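PDB 4EGW: Cobalt/magnesium transport protein CorA from Methanocaldococcus jannaschii, which mediates the influx of magnesium ions across the cell membrane as a homopentamer that opens when cytoplasmic magnesium is low and closes when it is high. Local coordinates for residues Glu182-Leu187 with Thr261-Ile266; Glu106-Thr111 with Arg203-Tyr208; Arg49-Asp54 with Lys119-Leu124. One frame throughout, in Å; residues are numbered along the deposited sequence.

Contact 1: Glu182-Leu187 with Thr261-Ile266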
loop_
_atom_site.group_PDB
_atom_site.type_symbol
_atom_site.label_atom_id
_atom_site.label_comp_id
_atom_site.label_asym_id
_atom_site.label_seq_id
_atom_site.Cartn_x
_atom_site.Cartn_y
_atom_site.Cartn_z
ATOM N N GLU A 182 -17.852 -8.210 1.956
ATOM C CA GLU A 182 -19.057 -7.636 2.568
ATOM C C GLU A 182 -20.266 -7.804 1.656
ATOM O O GLU A 182 -21.407 -7.831 2.120
ATOM C CB GLU A 182 -18.867 -6.148 2.922
ATOM C CG GLU A 182 -18.085 -5.874 4.218
ATOM C CD GLU A 182 -18.349 -4.483 4.803
ATOM O OE1 GLU A 182 -19.466 -3.952 4.603
ATOM O OE2 GLU A 182 -17.443 -3.924 5.465
ATOM N N LEU A 183 -20.005 -7.920 0.357
ATOM C CA LEU A 183 -21.070 -8.074 -0.623
ATOM C C LEU A 183 -21.609 -9.499 -0.642
ATOM O O LEU A 183 -22.799 -9.707 -0.854
ATOM C CB LEU A 183 -20.589 -7.658 -2.012
ATOM C CG LEU A 183 -21.678 -7.018 -2.874
ATOM C CD1 LEU A 183 -22.816 -6.474 -2.009
ATOM C CD2 LEU A 183 -21.090 -5.927 -3.760
ATOM N N GLU A 184 -20.735 -10.473 -0.407
ATOM C CA GLU A 184 -21.143 -11.879 -0.393
ATOM C C GLU A 184 -22.295 -12.160 0.578
ATOM O O GLU A 184 -23.184 -12.974 0.290
ATOM C CB GLU A 184 -19.945 -12.793 -0.112
ATOM C CG GLU A 184 -19.047 -12.967 -1.330
ATOM C CD GLU A 184 -17.848 -13.863 -1.075
ATOM O OE1 GLU A 184 -17.661 -14.304 0.080
ATOM O OE2 GLU A 184 -17.092 -14.124 -2.038
ATOM N N ASP A 185 -22.284 -11.482 1.722
ATOM C CA ASP A 185 -23.357 -11.634 2.696
ATOM C C ASP A 185 -24.648 -10.992 2.204
ATOM O O ASP A 185 -25.720 -11.595 2.286
ATOM C CB ASP A 185 -22.956 -11.034 4.043
ATOM C CG ASP A 185 -22.075 -11.959 4.850
ATOM O OD1 ASP A 185 -21.496 -12.895 4.255
ATOM O OD2 ASP A 185 -21.965 -11.743 6.078
ATOM N N LYS A 186 -24.540 -9.786 1.653
ATOM C CA LYS A 186 -25.718 -9.007 1.285
ATOM C C LYS A 186 -26.618 -9.842 0.361
ATOM O O LYS A 186 -27.811 -9.559 0.196
ATOM C CB LYS A 186 -25.297 -7.686 0.620
ATOM C CG LYS A 186 -26.279 -6.519 0.809
ATOM C CD LYS A 186 -25.675 -5.192 0.327
ATOM C CE LYS A 186 -26.614 -4.002 0.549
ATOM N NZ LYS A 186 -27.744 -3.951 -0.424
ATOM N N LEU A 187 -26.036 -10.881 -0.227
ATOM C CA LEU A 187 -26.777 -11.780 -1.100
ATOM C C LEU A 187 -27.531 -12.858 -0.310
ATOM O O LEU A 187 -28.423 -13.530 -0.844
ATOM C CB LEU A 187 -25.838 -12.388 -2.144
ATOM C CG LEU A 187 -25.356 -11.380 -3.198
ATOM C CD1 LEU A 187 -23.903 -11.599 -3.553
ATOM C CD2 LEU A 187 -26.227 -11.446 -4.444
ATOM N N THR A 261 -18.556 -10.711 -11.718
ATOM C CA THR A 261 -19.355 -11.335 -12.767
ATOM C C THR A 261 -20.225 -12.412 -12.130
ATOM O O THR A 261 -21.379 -12.604 -12.513
ATOM C CB THR A 261 -18.482 -11.983 -13.878
ATOM O OG1 THR A 261 -17.924 -13.217 -13.406
ATOM C CG2 THR A 261 -17.354 -11.060 -14.315
ATOM N N SER A 262 -19.663 -13.113 -11.151
ATOM C CA SER A 262 -20.380 -14.193 -10.484
ATOM C C SER A 262 -21.496 -13.625 -9.639
ATOM O O SER A 262 -22.652 -14.024 -9.760
ATOM C CB SER A 262 -19.449 -15.013 -9.591
ATOM O OG SER A 262 -18.383 -15.557 -10.339
ATOM N N MET A 263 -21.141 -12.672 -8.788
ATOM C CA MET A 263 -22.095 -12.108 -7.857
ATOM C C MET A 263 -23.255 -11.543 -8.648
ATOM O O MET A 263 -24.416 -11.708 -8.259
ATOM C CB MET A 263 -21.436 -11.051 -6.962
ATOM C CG MET A 263 -20.160 -11.573 -6.273
ATOM S SD MET A 263 -19.588 -10.753 -4.759
ATOM C CE MET A 263 -19.756 -9.043 -5.230
ATOM N N MET A 264 -22.948 -10.916 -9.781
ATOM C CA MET A 264 -24.008 -10.366 -10.613
ATOM C C MET A 264 -24.901 -11.485 -11.041
ATOM O O MET A 264 -26.105 -11.445 -10.804
ATOM C CB MET A 264 -23.484 -9.667 -11.859
ATOM C CG MET A 264 -24.561 -8.832 -12.551
ATOM S SD MET A 264 -25.077 -7.424 -11.530
ATOM C CE MET A 264 -26.733 -7.162 -12.153
ATOM N N ASP A 265 -24.297 -12.491 -11.665
ATOM C CA ASP A 265 -25.049 -13.644 -12.138
ATOM C C ASP A 265 -25.956 -14.071 -10.989
ATOM O O ASP A 265 -27.130 -14.389 -11.188
ATOM C CB ASP A 265 -24.105 -14.798 -12.512
ATOM C CG ASP A 265 -23.157 -14.452 -13.669
ATOM O OD1 ASP A 265 -23.389 -13.450 -14.385
ATOM O OD2 ASP A 265 -22.179 -15.205 -13.869
ATOM N N ILE A 266 -25.407 -14.030 -9.779
ATOM C CA ILE A 266 -26.152 -14.403 -8.590
ATOM C C ILE A 266 -27.307 -13.449 -8.344
ATOM O O ILE A 266 -28.448 -13.879 -8.222
ATOM C CB ILE A 266 -25.256 -14.412 -7.350
ATOM C CG1 ILE A 266 -24.033 -15.293 -7.599
ATOM C CG2 ILE A 266 -26.038 -14.899 -6.157
ATOM C CD1 ILE A 266 -24.373 -16.645 -8.208
#
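Leu183 opens the contact by resting its CB, CG and CD2 on the methyl end of Met263; the closest pair, Leu183 CB and Met263 CE, lies 3.6 Å apart, and the two side chains meet at a slant. The methyl reaches back to Leu183 because the Met263 chain bends about its CG-SD bond (chi3 -45°). Glu184 comes next and offers only its aliphatic part: CG stands 4.1 Å from Met263 SD, crossing the thioether at about a right angle. Its chain is extended beyond CG and carries the carboxylate away from the sulfur, close to the like-charged Glu181 and to a bound 1,4-butanediol. Leu187, one turn beyond Leu183, spans two residues of the partner helix. Its CD1 is 4.2 Å from Met263 CB, while its CD2 meets Ile266 CG2 at 3.9 Å, the branches again roughly perpendicular. No hydrogen bond joins the segments, so the pairing is entirely van der Waals, with Met263 facing all three residues. The contact thus packs the C-terminal end of helix 156-186 against helix 233-270, where Leu187 also reaches Thr267 and Leu270, while Leu183 touches Val195 of helix 193-225, the third helix of the bundle.

Contact 2: Glu106-Thr111 with Arg203-Tyr208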
loop_
_atom_site.group_PDB
_atom_site.type_symbol
_atom_site.label_atom_id
_atom_site.label_comp_id
_atom_site.label_asym_id
_atom_site.label_seq_id
_atom_site.Cartn_x
_atom_site.Cartn_y
_atom_site.Cartn_z
ATOM N N GLU A 106 -14.262 9.982 -5.935
ATOM C CA GLU A 106 -15.545 10.661 -6.018
ATOM C C GLU A 106 -16.488 9.847 -5.153
ATOM O O GLU A 106 -16.045 8.971 -4.408
ATOM C CB GLU A 106 -16.059 10.665 -7.461
ATOM C CG GLU A 106 -14.989 10.902 -8.522
ATOM C CD GLU A 106 -15.205 10.070 -9.777
ATOM O OE1 GLU A 106 -16.356 9.648 -10.026
ATOM O OE2 GLU A 106 -14.216 9.835 -10.509
ATOM N N GLU A 107 -17.784 10.123 -5.245
ATOM C CA GLU A 107 -18.757 9.194 -4.695
ATOM C C GLU A 107 -18.356 7.806 -5.191
ATOM O O GLU A 107 -18.324 6.846 -4.421
ATOM C CB GLU A 107 -20.168 9.535 -5.176
ATOM C CG GLU A 107 -21.234 8.531 -4.745
ATOM C CD GLU A 107 -22.482 8.584 -5.615
ATOM O OE1 GLU A 107 -22.401 8.163 -6.790
ATOM O OE2 GLU A 107 -23.542 9.041 -5.128
ATOM N N ASP A 108 -18.035 7.715 -6.481
ATOM C CA ASP A 108 -17.516 6.480 -7.070
ATOM C C ASP A 108 -16.123 6.719 -7.650
ATOM O O ASP A 108 -15.804 7.824 -8.082
ATOM C CB ASP A 108 -18.461 5.949 -8.153
ATOM C CG ASP A 108 -18.855 4.498 -7.923
ATOM O OD1 ASP A 108 -19.357 4.179 -6.821
ATOM O OD2 ASP A 108 -18.651 3.673 -8.842
ATOM N N ILE A 109 -15.291 5.682 -7.664
ATOM C CA ILE A 109 -13.899 5.838 -8.077
ATOM C C ILE A 109 -13.671 5.505 -9.548
ATOM O O ILE A 109 -14.276 4.579 -10.093
ATOM C CB ILE A 109 -12.961 4.954 -7.246
ATOM C CG1 ILE A 109 -13.047 5.310 -5.759
ATOM C CG2 ILE A 109 -11.532 5.096 -7.741
ATOM C CD1 ILE A 109 -14.287 4.779 -5.072
ATOM N N THR A 110 -12.792 6.270 -10.185
ATOM C CA THR A 110 -12.334 5.989 -11.546
ATOM C C THR A 110 -10.868 6.416 -11.628
ATOM O O THR A 110 -10.238 6.633 -10.597
ATOM C CB THR A 110 -13.189 6.686 -12.643
ATOM O OG1 THR A 110 -13.068 8.110 -12.534
ATOM C CG2 THR A 110 -14.664 6.280 -12.537
ATOM N N THR A 111 -10.305 6.498 -12.829
ATOM C CA THR A 111 -8.945 6.995 -12.968
ATOM C C THR A 111 -8.908 8.217 -13.858
ATOM O O THR A 111 -9.868 8.509 -14.566
ATOM C CB THR A 111 -8.000 5.958 -13.551
ATOM O OG1 THR A 111 -8.351 5.709 -14.912
ATOM C CG2 THR A 111 -8.059 4.675 -12.754
ATOM N N ARG A 203 -17.901 -2.531 -10.576
ATOM C CA ARG A 203 -17.474 -2.942 -11.911
ATOM C C ARG A 203 -16.923 -1.721 -12.618
ATOM O O ARG A 203 -15.843 -1.756 -13.205
ATOM C CB ARG A 203 -18.641 -3.526 -12.718
ATOM C CG ARG A 203 -18.905 -5.007 -12.477
ATOM C CD ARG A 203 -17.969 -5.925 -13.294
ATOM N NE ARG A 203 -18.410 -6.142 -14.674
ATOM C CZ ARG A 203 -17.869 -5.564 -15.745
ATOM N NH1 ARG A 203 -16.850 -4.722 -15.617
ATOM N NH2 ARG A 203 -18.340 -5.830 -16.957
ATOM N N LYS A 204 -17.685 -0.637 -12.528
ATOM C CA LYS A 204 -17.323 0.643 -13.110
ATOM C C LYS A 204 -15.941 1.027 -12.629
ATOM O O LYS A 204 -15.062 1.353 -13.426
ATOM C CB LYS A 204 -18.347 1.701 -12.685
ATOM C CG LYS A 204 -18.250 3.059 -13.382
ATOM C CD LYS A 204 -19.568 3.835 -13.204
ATOM C CE LYS A 204 -19.449 5.313 -13.567
ATOM N NZ LYS A 204 -19.644 6.207 -12.381
ATOM N N THR A 205 -15.740 0.978 -11.318
ATOM C CA THR A 205 -14.436 1.322 -10.776
ATOM C C THR A 205 -13.378 0.437 -11.423
ATOM O O THR A 205 -12.457 0.937 -12.073
ATOM C CB THR A 205 -14.379 1.150 -9.239
ATOM O OG1 THR A 205 -15.058 2.242 -8.603
ATOM C CG2 THR A 205 -12.940 1.107 -8.777
ATOM N N LEU A 206 -13.553 -0.877 -11.278
ATOM C CA LEU A 206 -12.611 -1.885 -11.770
ATOM C C LEU A 206 -12.272 -1.729 -13.251
ATOM O O LEU A 206 -11.097 -1.765 -13.642
ATOM C CB LEU A 206 -13.165 -3.289 -11.515
ATOM C CG LEU A 206 -12.591 -4.030 -10.305
ATOM C CD1 LEU A 206 -11.832 -3.092 -9.385
ATOM C CD2 LEU A 206 -13.677 -4.751 -9.555
ATOM N N VAL A 207 -13.301 -1.557 -14.074
ATOM C CA VAL A 207 -13.095 -1.344 -15.495
ATOM C C VAL A 207 -12.048 -0.258 -15.767
ATOM O O VAL A 207 -11.188 -0.436 -16.626
ATOM C CB VAL A 207 -14.419 -0.967 -16.196
ATOM C CG1 VAL A 207 -14.204 -0.835 -17.690
ATOM C CG2 VAL A 207 -15.492 -2.005 -15.909
ATOM N N TYR A 208 -12.136 0.860 -15.041
ATOM C CA TYR A 208 -11.230 2.000 -15.210
ATOM C C TYR A 208 -9.829 1.622 -14.758
ATOM O O TYR A 208 -8.835 1.930 -15.427
ATOM C CB TYR A 208 -11.722 3.224 -14.402
ATOM C CG TYR A 208 -12.624 4.194 -15.169
ATOM C CD1 TYR A 208 -12.085 5.228 -15.932
ATOM C CD2 TYR A 208 -14.010 4.077 -15.119
ATOM C CE1 TYR A 208 -12.905 6.114 -16.636
ATOM C CE2 TYR A 208 -14.838 4.956 -15.822
ATOM C CZ TYR A 208 -14.282 5.972 -16.581
ATOM O OH TYR A 208 -15.107 6.842 -17.274
#
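The phenol ring of Tyr208 is the flat group of this contact, and Thr110 lies over one of its faces. Thr110 CB sits 3.6 Å from the ring centroid and only 12° off the ring normal, a CH-pi contact over the centre of the ring. Its methyl is displaced toward one side, with Thr110 CG2 at 3.5 Å from Tyr208 CD2 and equally near CE2. The two side chains run alongside each other in the same direction. In the plane of the ring, at its edge, stands the carbonyl oxygen of Lys204 from the preceding turn, and Thr111 N approaches obliquely near CD1.

The methyl faces the ring because Thr110 OG1 is turned between its backbone N and carbonyl carbon (chi1 64°), which leaves CG2 for the tyrosine. From there the hydroxyl donates to the syn lone pair of Glu106 OE2, a 2.9 Å bond from Thr110 OG1 that ties the loop back onto the start of the strand.

One turn back on the helix, Thr205 makes the single hydrogen bond between the segments. Its OG1 donates to Ile109 O at 2.9 Å, tilted 26° from the carbonyl plane; Thr205 CA also directs a C-H at this oxygen. Asp108 OD2 and Lys204 NZ are 4.5 Å apart, an attraction too long for a salt bridge.

The contact sets the loop of the hairpin formed by strands 96-104 and 110-119 on helix 193-225. There Thr111 OG1 bonds Ser212 and its side chain touches Phe209, while Thr110 pairs with Leu104 of strand 96-104 and Thr111 reaches Tyr169 of helix 156-186.

Contact 3: Arg49-Asp54 with Lys119-Leu124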
loop_
_atom_site.group_PDB
_atom_site.type_symbol
_atom_site.label_atom_id
_atom_site.label_comp_id
_atom_site.label_asym_id
_atom_site.label_seq_id
_atom_site.Cartn_x
_atom_site.Cartn_y
_atom_site.Cartn_z
ATOM N N ARG A 49 19.941 20.623 -8.211
ATOM C CA ARG A 49 19.986 19.328 -8.872
ATOM C C ARG A 49 18.737 19.196 -9.734
ATOM O O ARG A 49 18.820 19.108 -10.959
ATOM C CB ARG A 49 20.017 18.189 -7.848
ATOM C CG ARG A 49 21.067 18.309 -6.764
ATOM C CD ARG A 49 20.877 17.210 -5.728
ATOM N NE ARG A 49 21.879 17.280 -4.671
ATOM C CZ ARG A 49 21.916 18.236 -3.750
ATOM N NH1 ARG A 49 21.011 19.204 -3.773
ATOM N NH2 ARG A 49 22.859 18.233 -2.816
ATOM N N LEU A 50 17.579 19.178 -9.078
ATOM C CA LEU A 50 16.309 19.113 -9.784
ATOM C C LEU A 50 15.288 20.073 -9.191
ATOM O O LEU A 50 15.518 20.670 -8.144
ATOM C CB LEU A 50 15.751 17.680 -9.714
ATOM C CG LEU A 50 16.163 16.807 -8.514
ATOM C CD1 LEU A 50 15.201 15.663 -8.301
ATOM C CD2 LEU A 50 17.572 16.253 -8.676
ATOM N N ILE A 51 14.135 20.166 -9.846
ATOM C CA ILE A 51 13.003 20.935 -9.345
ATOM C C ILE A 51 11.744 20.170 -9.703
ATOM O O ILE A 51 11.602 19.676 -10.821
ATOM C CB ILE A 51 12.911 22.344 -9.967
ATOM C CG1 ILE A 51 14.217 23.115 -9.782
ATOM C CG2 ILE A 51 11.738 23.125 -9.381
ATOM C CD1 ILE A 51 15.205 22.916 -10.915
ATOM N N TRP A 52 10.831 20.060 -8.748
ATOM C CA TRP A 52 9.560 19.411 -9.016
ATOM C C TRP A 52 8.448 20.445 -8.992
ATOM O O TRP A 52 8.119 20.991 -7.938
ATOM C CB TRP A 52 9.274 18.308 -7.995
ATOM C CG TRP A 52 7.962 17.624 -8.235
ATOM C CD1 TRP A 52 7.218 17.670 -9.374
ATOM C CD2 TRP A 52 7.234 16.804 -7.311
ATOM N NE1 TRP A 52 6.076 16.926 -9.222
ATOM C CE2 TRP A 52 6.061 16.381 -7.965
ATOM C CE3 TRP A 52 7.463 16.380 -5.999
ATOM C CZ2 TRP A 52 5.117 15.555 -7.353
ATOM C CZ3 TRP A 52 6.520 15.562 -5.391
ATOM C CH2 TRP A 52 5.362 15.158 -6.070
ATOM N N ILE A 53 7.879 20.715 -10.161
ATOM C CA ILE A 53 6.711 21.576 -10.248
ATOM C C ILE A 53 5.475 20.719 -10.475
ATOM O O ILE A 53 5.383 19.983 -11.457
ATOM C CB ILE A 53 6.834 22.609 -11.385
ATOM C CG1 ILE A 53 8.125 23.405 -11.235
ATOM C CG2 ILE A 53 5.627 23.549 -11.401
ATOM C CD1 ILE A 53 8.235 24.535 -12.217
ATOM N N ASP A 54 4.538 20.790 -9.542
ATOM C CA ASP A 54 3.255 20.138 -9.729
ATOM C C ASP A 54 2.221 21.205 -9.996
ATOM O O ASP A 54 2.041 22.133 -9.206
ATOM C CB ASP A 54 2.860 19.324 -8.503
ATOM C CG ASP A 54 1.505 18.672 -8.658
ATOM O OD1 ASP A 54 1.409 17.713 -9.447
ATOM O OD2 ASP A 54 0.542 19.113 -7.991
ATOM N N LYS A 119 12.142 18.108 -18.310
ATOM C CA LYS A 119 13.010 18.986 -19.078
ATOM C C LYS A 119 14.292 19.221 -18.293
ATOM O O LYS A 119 14.281 19.862 -17.236
ATOM C CB LYS A 119 12.299 20.308 -19.370
ATOM C CG LYS A 119 12.861 21.050 -20.563
ATOM C CD LYS A 119 12.035 22.276 -20.906
ATOM C CE LYS A 119 12.880 23.273 -21.648
ATOM N NZ LYS A 119 12.202 24.584 -21.698
ATOM N N ASN A 120 15.396 18.692 -18.813
ATOM C CA ASN A 120 16.663 18.773 -18.108
ATOM C C ASN A 120 16.464 18.271 -16.699
ATOM O O ASN A 120 16.122 17.106 -16.483
ATOM C CB ASN A 120 17.166 20.202 -18.081
ATOM C CG ASN A 120 16.903 20.917 -19.376
ATOM O OD1 ASN A 120 16.151 21.893 -19.414
ATOM N ND2 ASN A 120 17.503 20.427 -20.459
ATOM N N ASN A 121 16.677 19.156 -15.738
ATOM C CA ASN A 121 16.524 18.789 -14.342
ATOM C C ASN A 121 15.115 19.033 -13.789
ATOM O O ASN A 121 14.877 18.815 -12.596
ATOM C CB ASN A 121 17.585 19.479 -13.477
ATOM C CG ASN A 121 17.448 20.997 -13.471
ATOM O OD1 ASN A 121 16.827 21.581 -14.365
ATOM N ND2 ASN A 121 18.032 21.642 -12.460
ATOM N N LEU A 122 14.187 19.473 -14.644
ATOM C CA LEU A 122 12.827 19.757 -14.188
ATOM C C LEU A 122 11.798 18.656 -14.434
ATOM O O LEU A 122 11.438 18.377 -15.577
ATOM C CB LEU A 122 12.310 21.044 -14.817
ATOM C CG LEU A 122 10.785 21.176 -14.725
ATOM C CD1 LEU A 122 10.322 21.175 -13.280
ATOM C CD2 LEU A 122 10.313 22.438 -15.430
ATOM N N LEU A 123 11.303 18.061 -13.351
ATOM C CA LEU A 123 10.176 17.135 -13.418
ATOM C C LEU A 123 8.913 17.932 -13.114
ATOM O O LEU A 123 8.701 18.357 -11.978
ATOM C CB LEU A 123 10.349 16.032 -12.369
ATOM C CG LEU A 123 9.463 14.777 -12.308
ATOM C CD1 LEU A 123 7.975 15.088 -12.159
ATOM C CD2 LEU A 123 9.691 13.868 -13.493
ATOM N N LEU A 124 8.071 18.122 -14.125
ATOM C CA LEU A 124 6.793 18.783 -13.943
ATOM C C LEU A 124 5.685 17.748 -14.008
ATOM O O LEU A 124 5.597 16.991 -14.973
ATOM C CB LEU A 124 6.568 19.848 -15.022
ATOM C CG LEU A 124 5.119 20.348 -15.196
ATOM C CD1 LEU A 124 4.591 21.028 -13.952
ATOM C CD2 LEU A 124 4.944 21.280 -16.406
#
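Trp52 and Leu123 lie side by side on one face of the sheet, pointing the same way, with Trp52 CD1 3.9 Å from Leu123 CD1. The ring also turns an edge to the backbone: Leu123 O lies near its plane, 3.1 Å from Trp52 CD1. CG stands anti to the backbone N of Trp52 (chi1 180°), which lays the indole alongside the neighbouring strand, and Thr125 OG1 takes up NE1. An alanine at Trp52 is likely to leave Leu123 CD1 without its flat neighbour and the Thr125 hydroxyl without the indole N-H.

On the other face Ile53 stands between Leu122 and Leu124, with Ile51 more distant. Leu122 CD1 reaches Ile53 CG1 at 3.7 Å, and Ile53 CG2 faces Leu124 CD1, whose position is less sure, both pairs at a slant. Where the two strands begin, Asn121 ND2 is shared between Tyr48 O and, less certainly, Arg49 O, while Ile51 CD1 lies against the same amide nitrogen at 3.5 Å.

Beneath these side chains the backbones pair in parallel, their directions differing by 18°. Ile51 N bonds Asn121 O at 3.2 Å; Leu123 N returns to Ile51 O at 3.0 Å, almost in line with the C=O at 171°; Ile53 N then bonds Leu123 O.

A type II' turn from Lys119 to Leu122 leads in from strand 110-119, so this parallel pair adjoins a beta hairpin. It is the one parallel pairing in the otherwise antiparallel mixed sheet of the cytoplasmic alpha/beta domain of CorA, with helices 132-143 and 156-186 packed over the Trp52 and Leu123 face.

In the fold
Contact 3 is a buried, backbone-bonded strand pair within the sheet, whereas contacts 1 and 2 are only partly buried and involve the long helices. Contact 1 has no hydrogen bond and packs mostly apolar groups between two helices; contact 2, joining strand and helix, mixes a threonine hydroxyl bond with packing on an aromatic face. Contacts 1 and 2 share one side of the chain's centre, their centres about 18 Å apart, and contact 3 is on the opposite side, its centre about 47 Å from that of contact 1. Strands 110-119 and 122-127, neighbours in the sheet, connect contacts 2 and 3, while helix 193-225 of contact 2 lies in the chain between the two helices of contact 1.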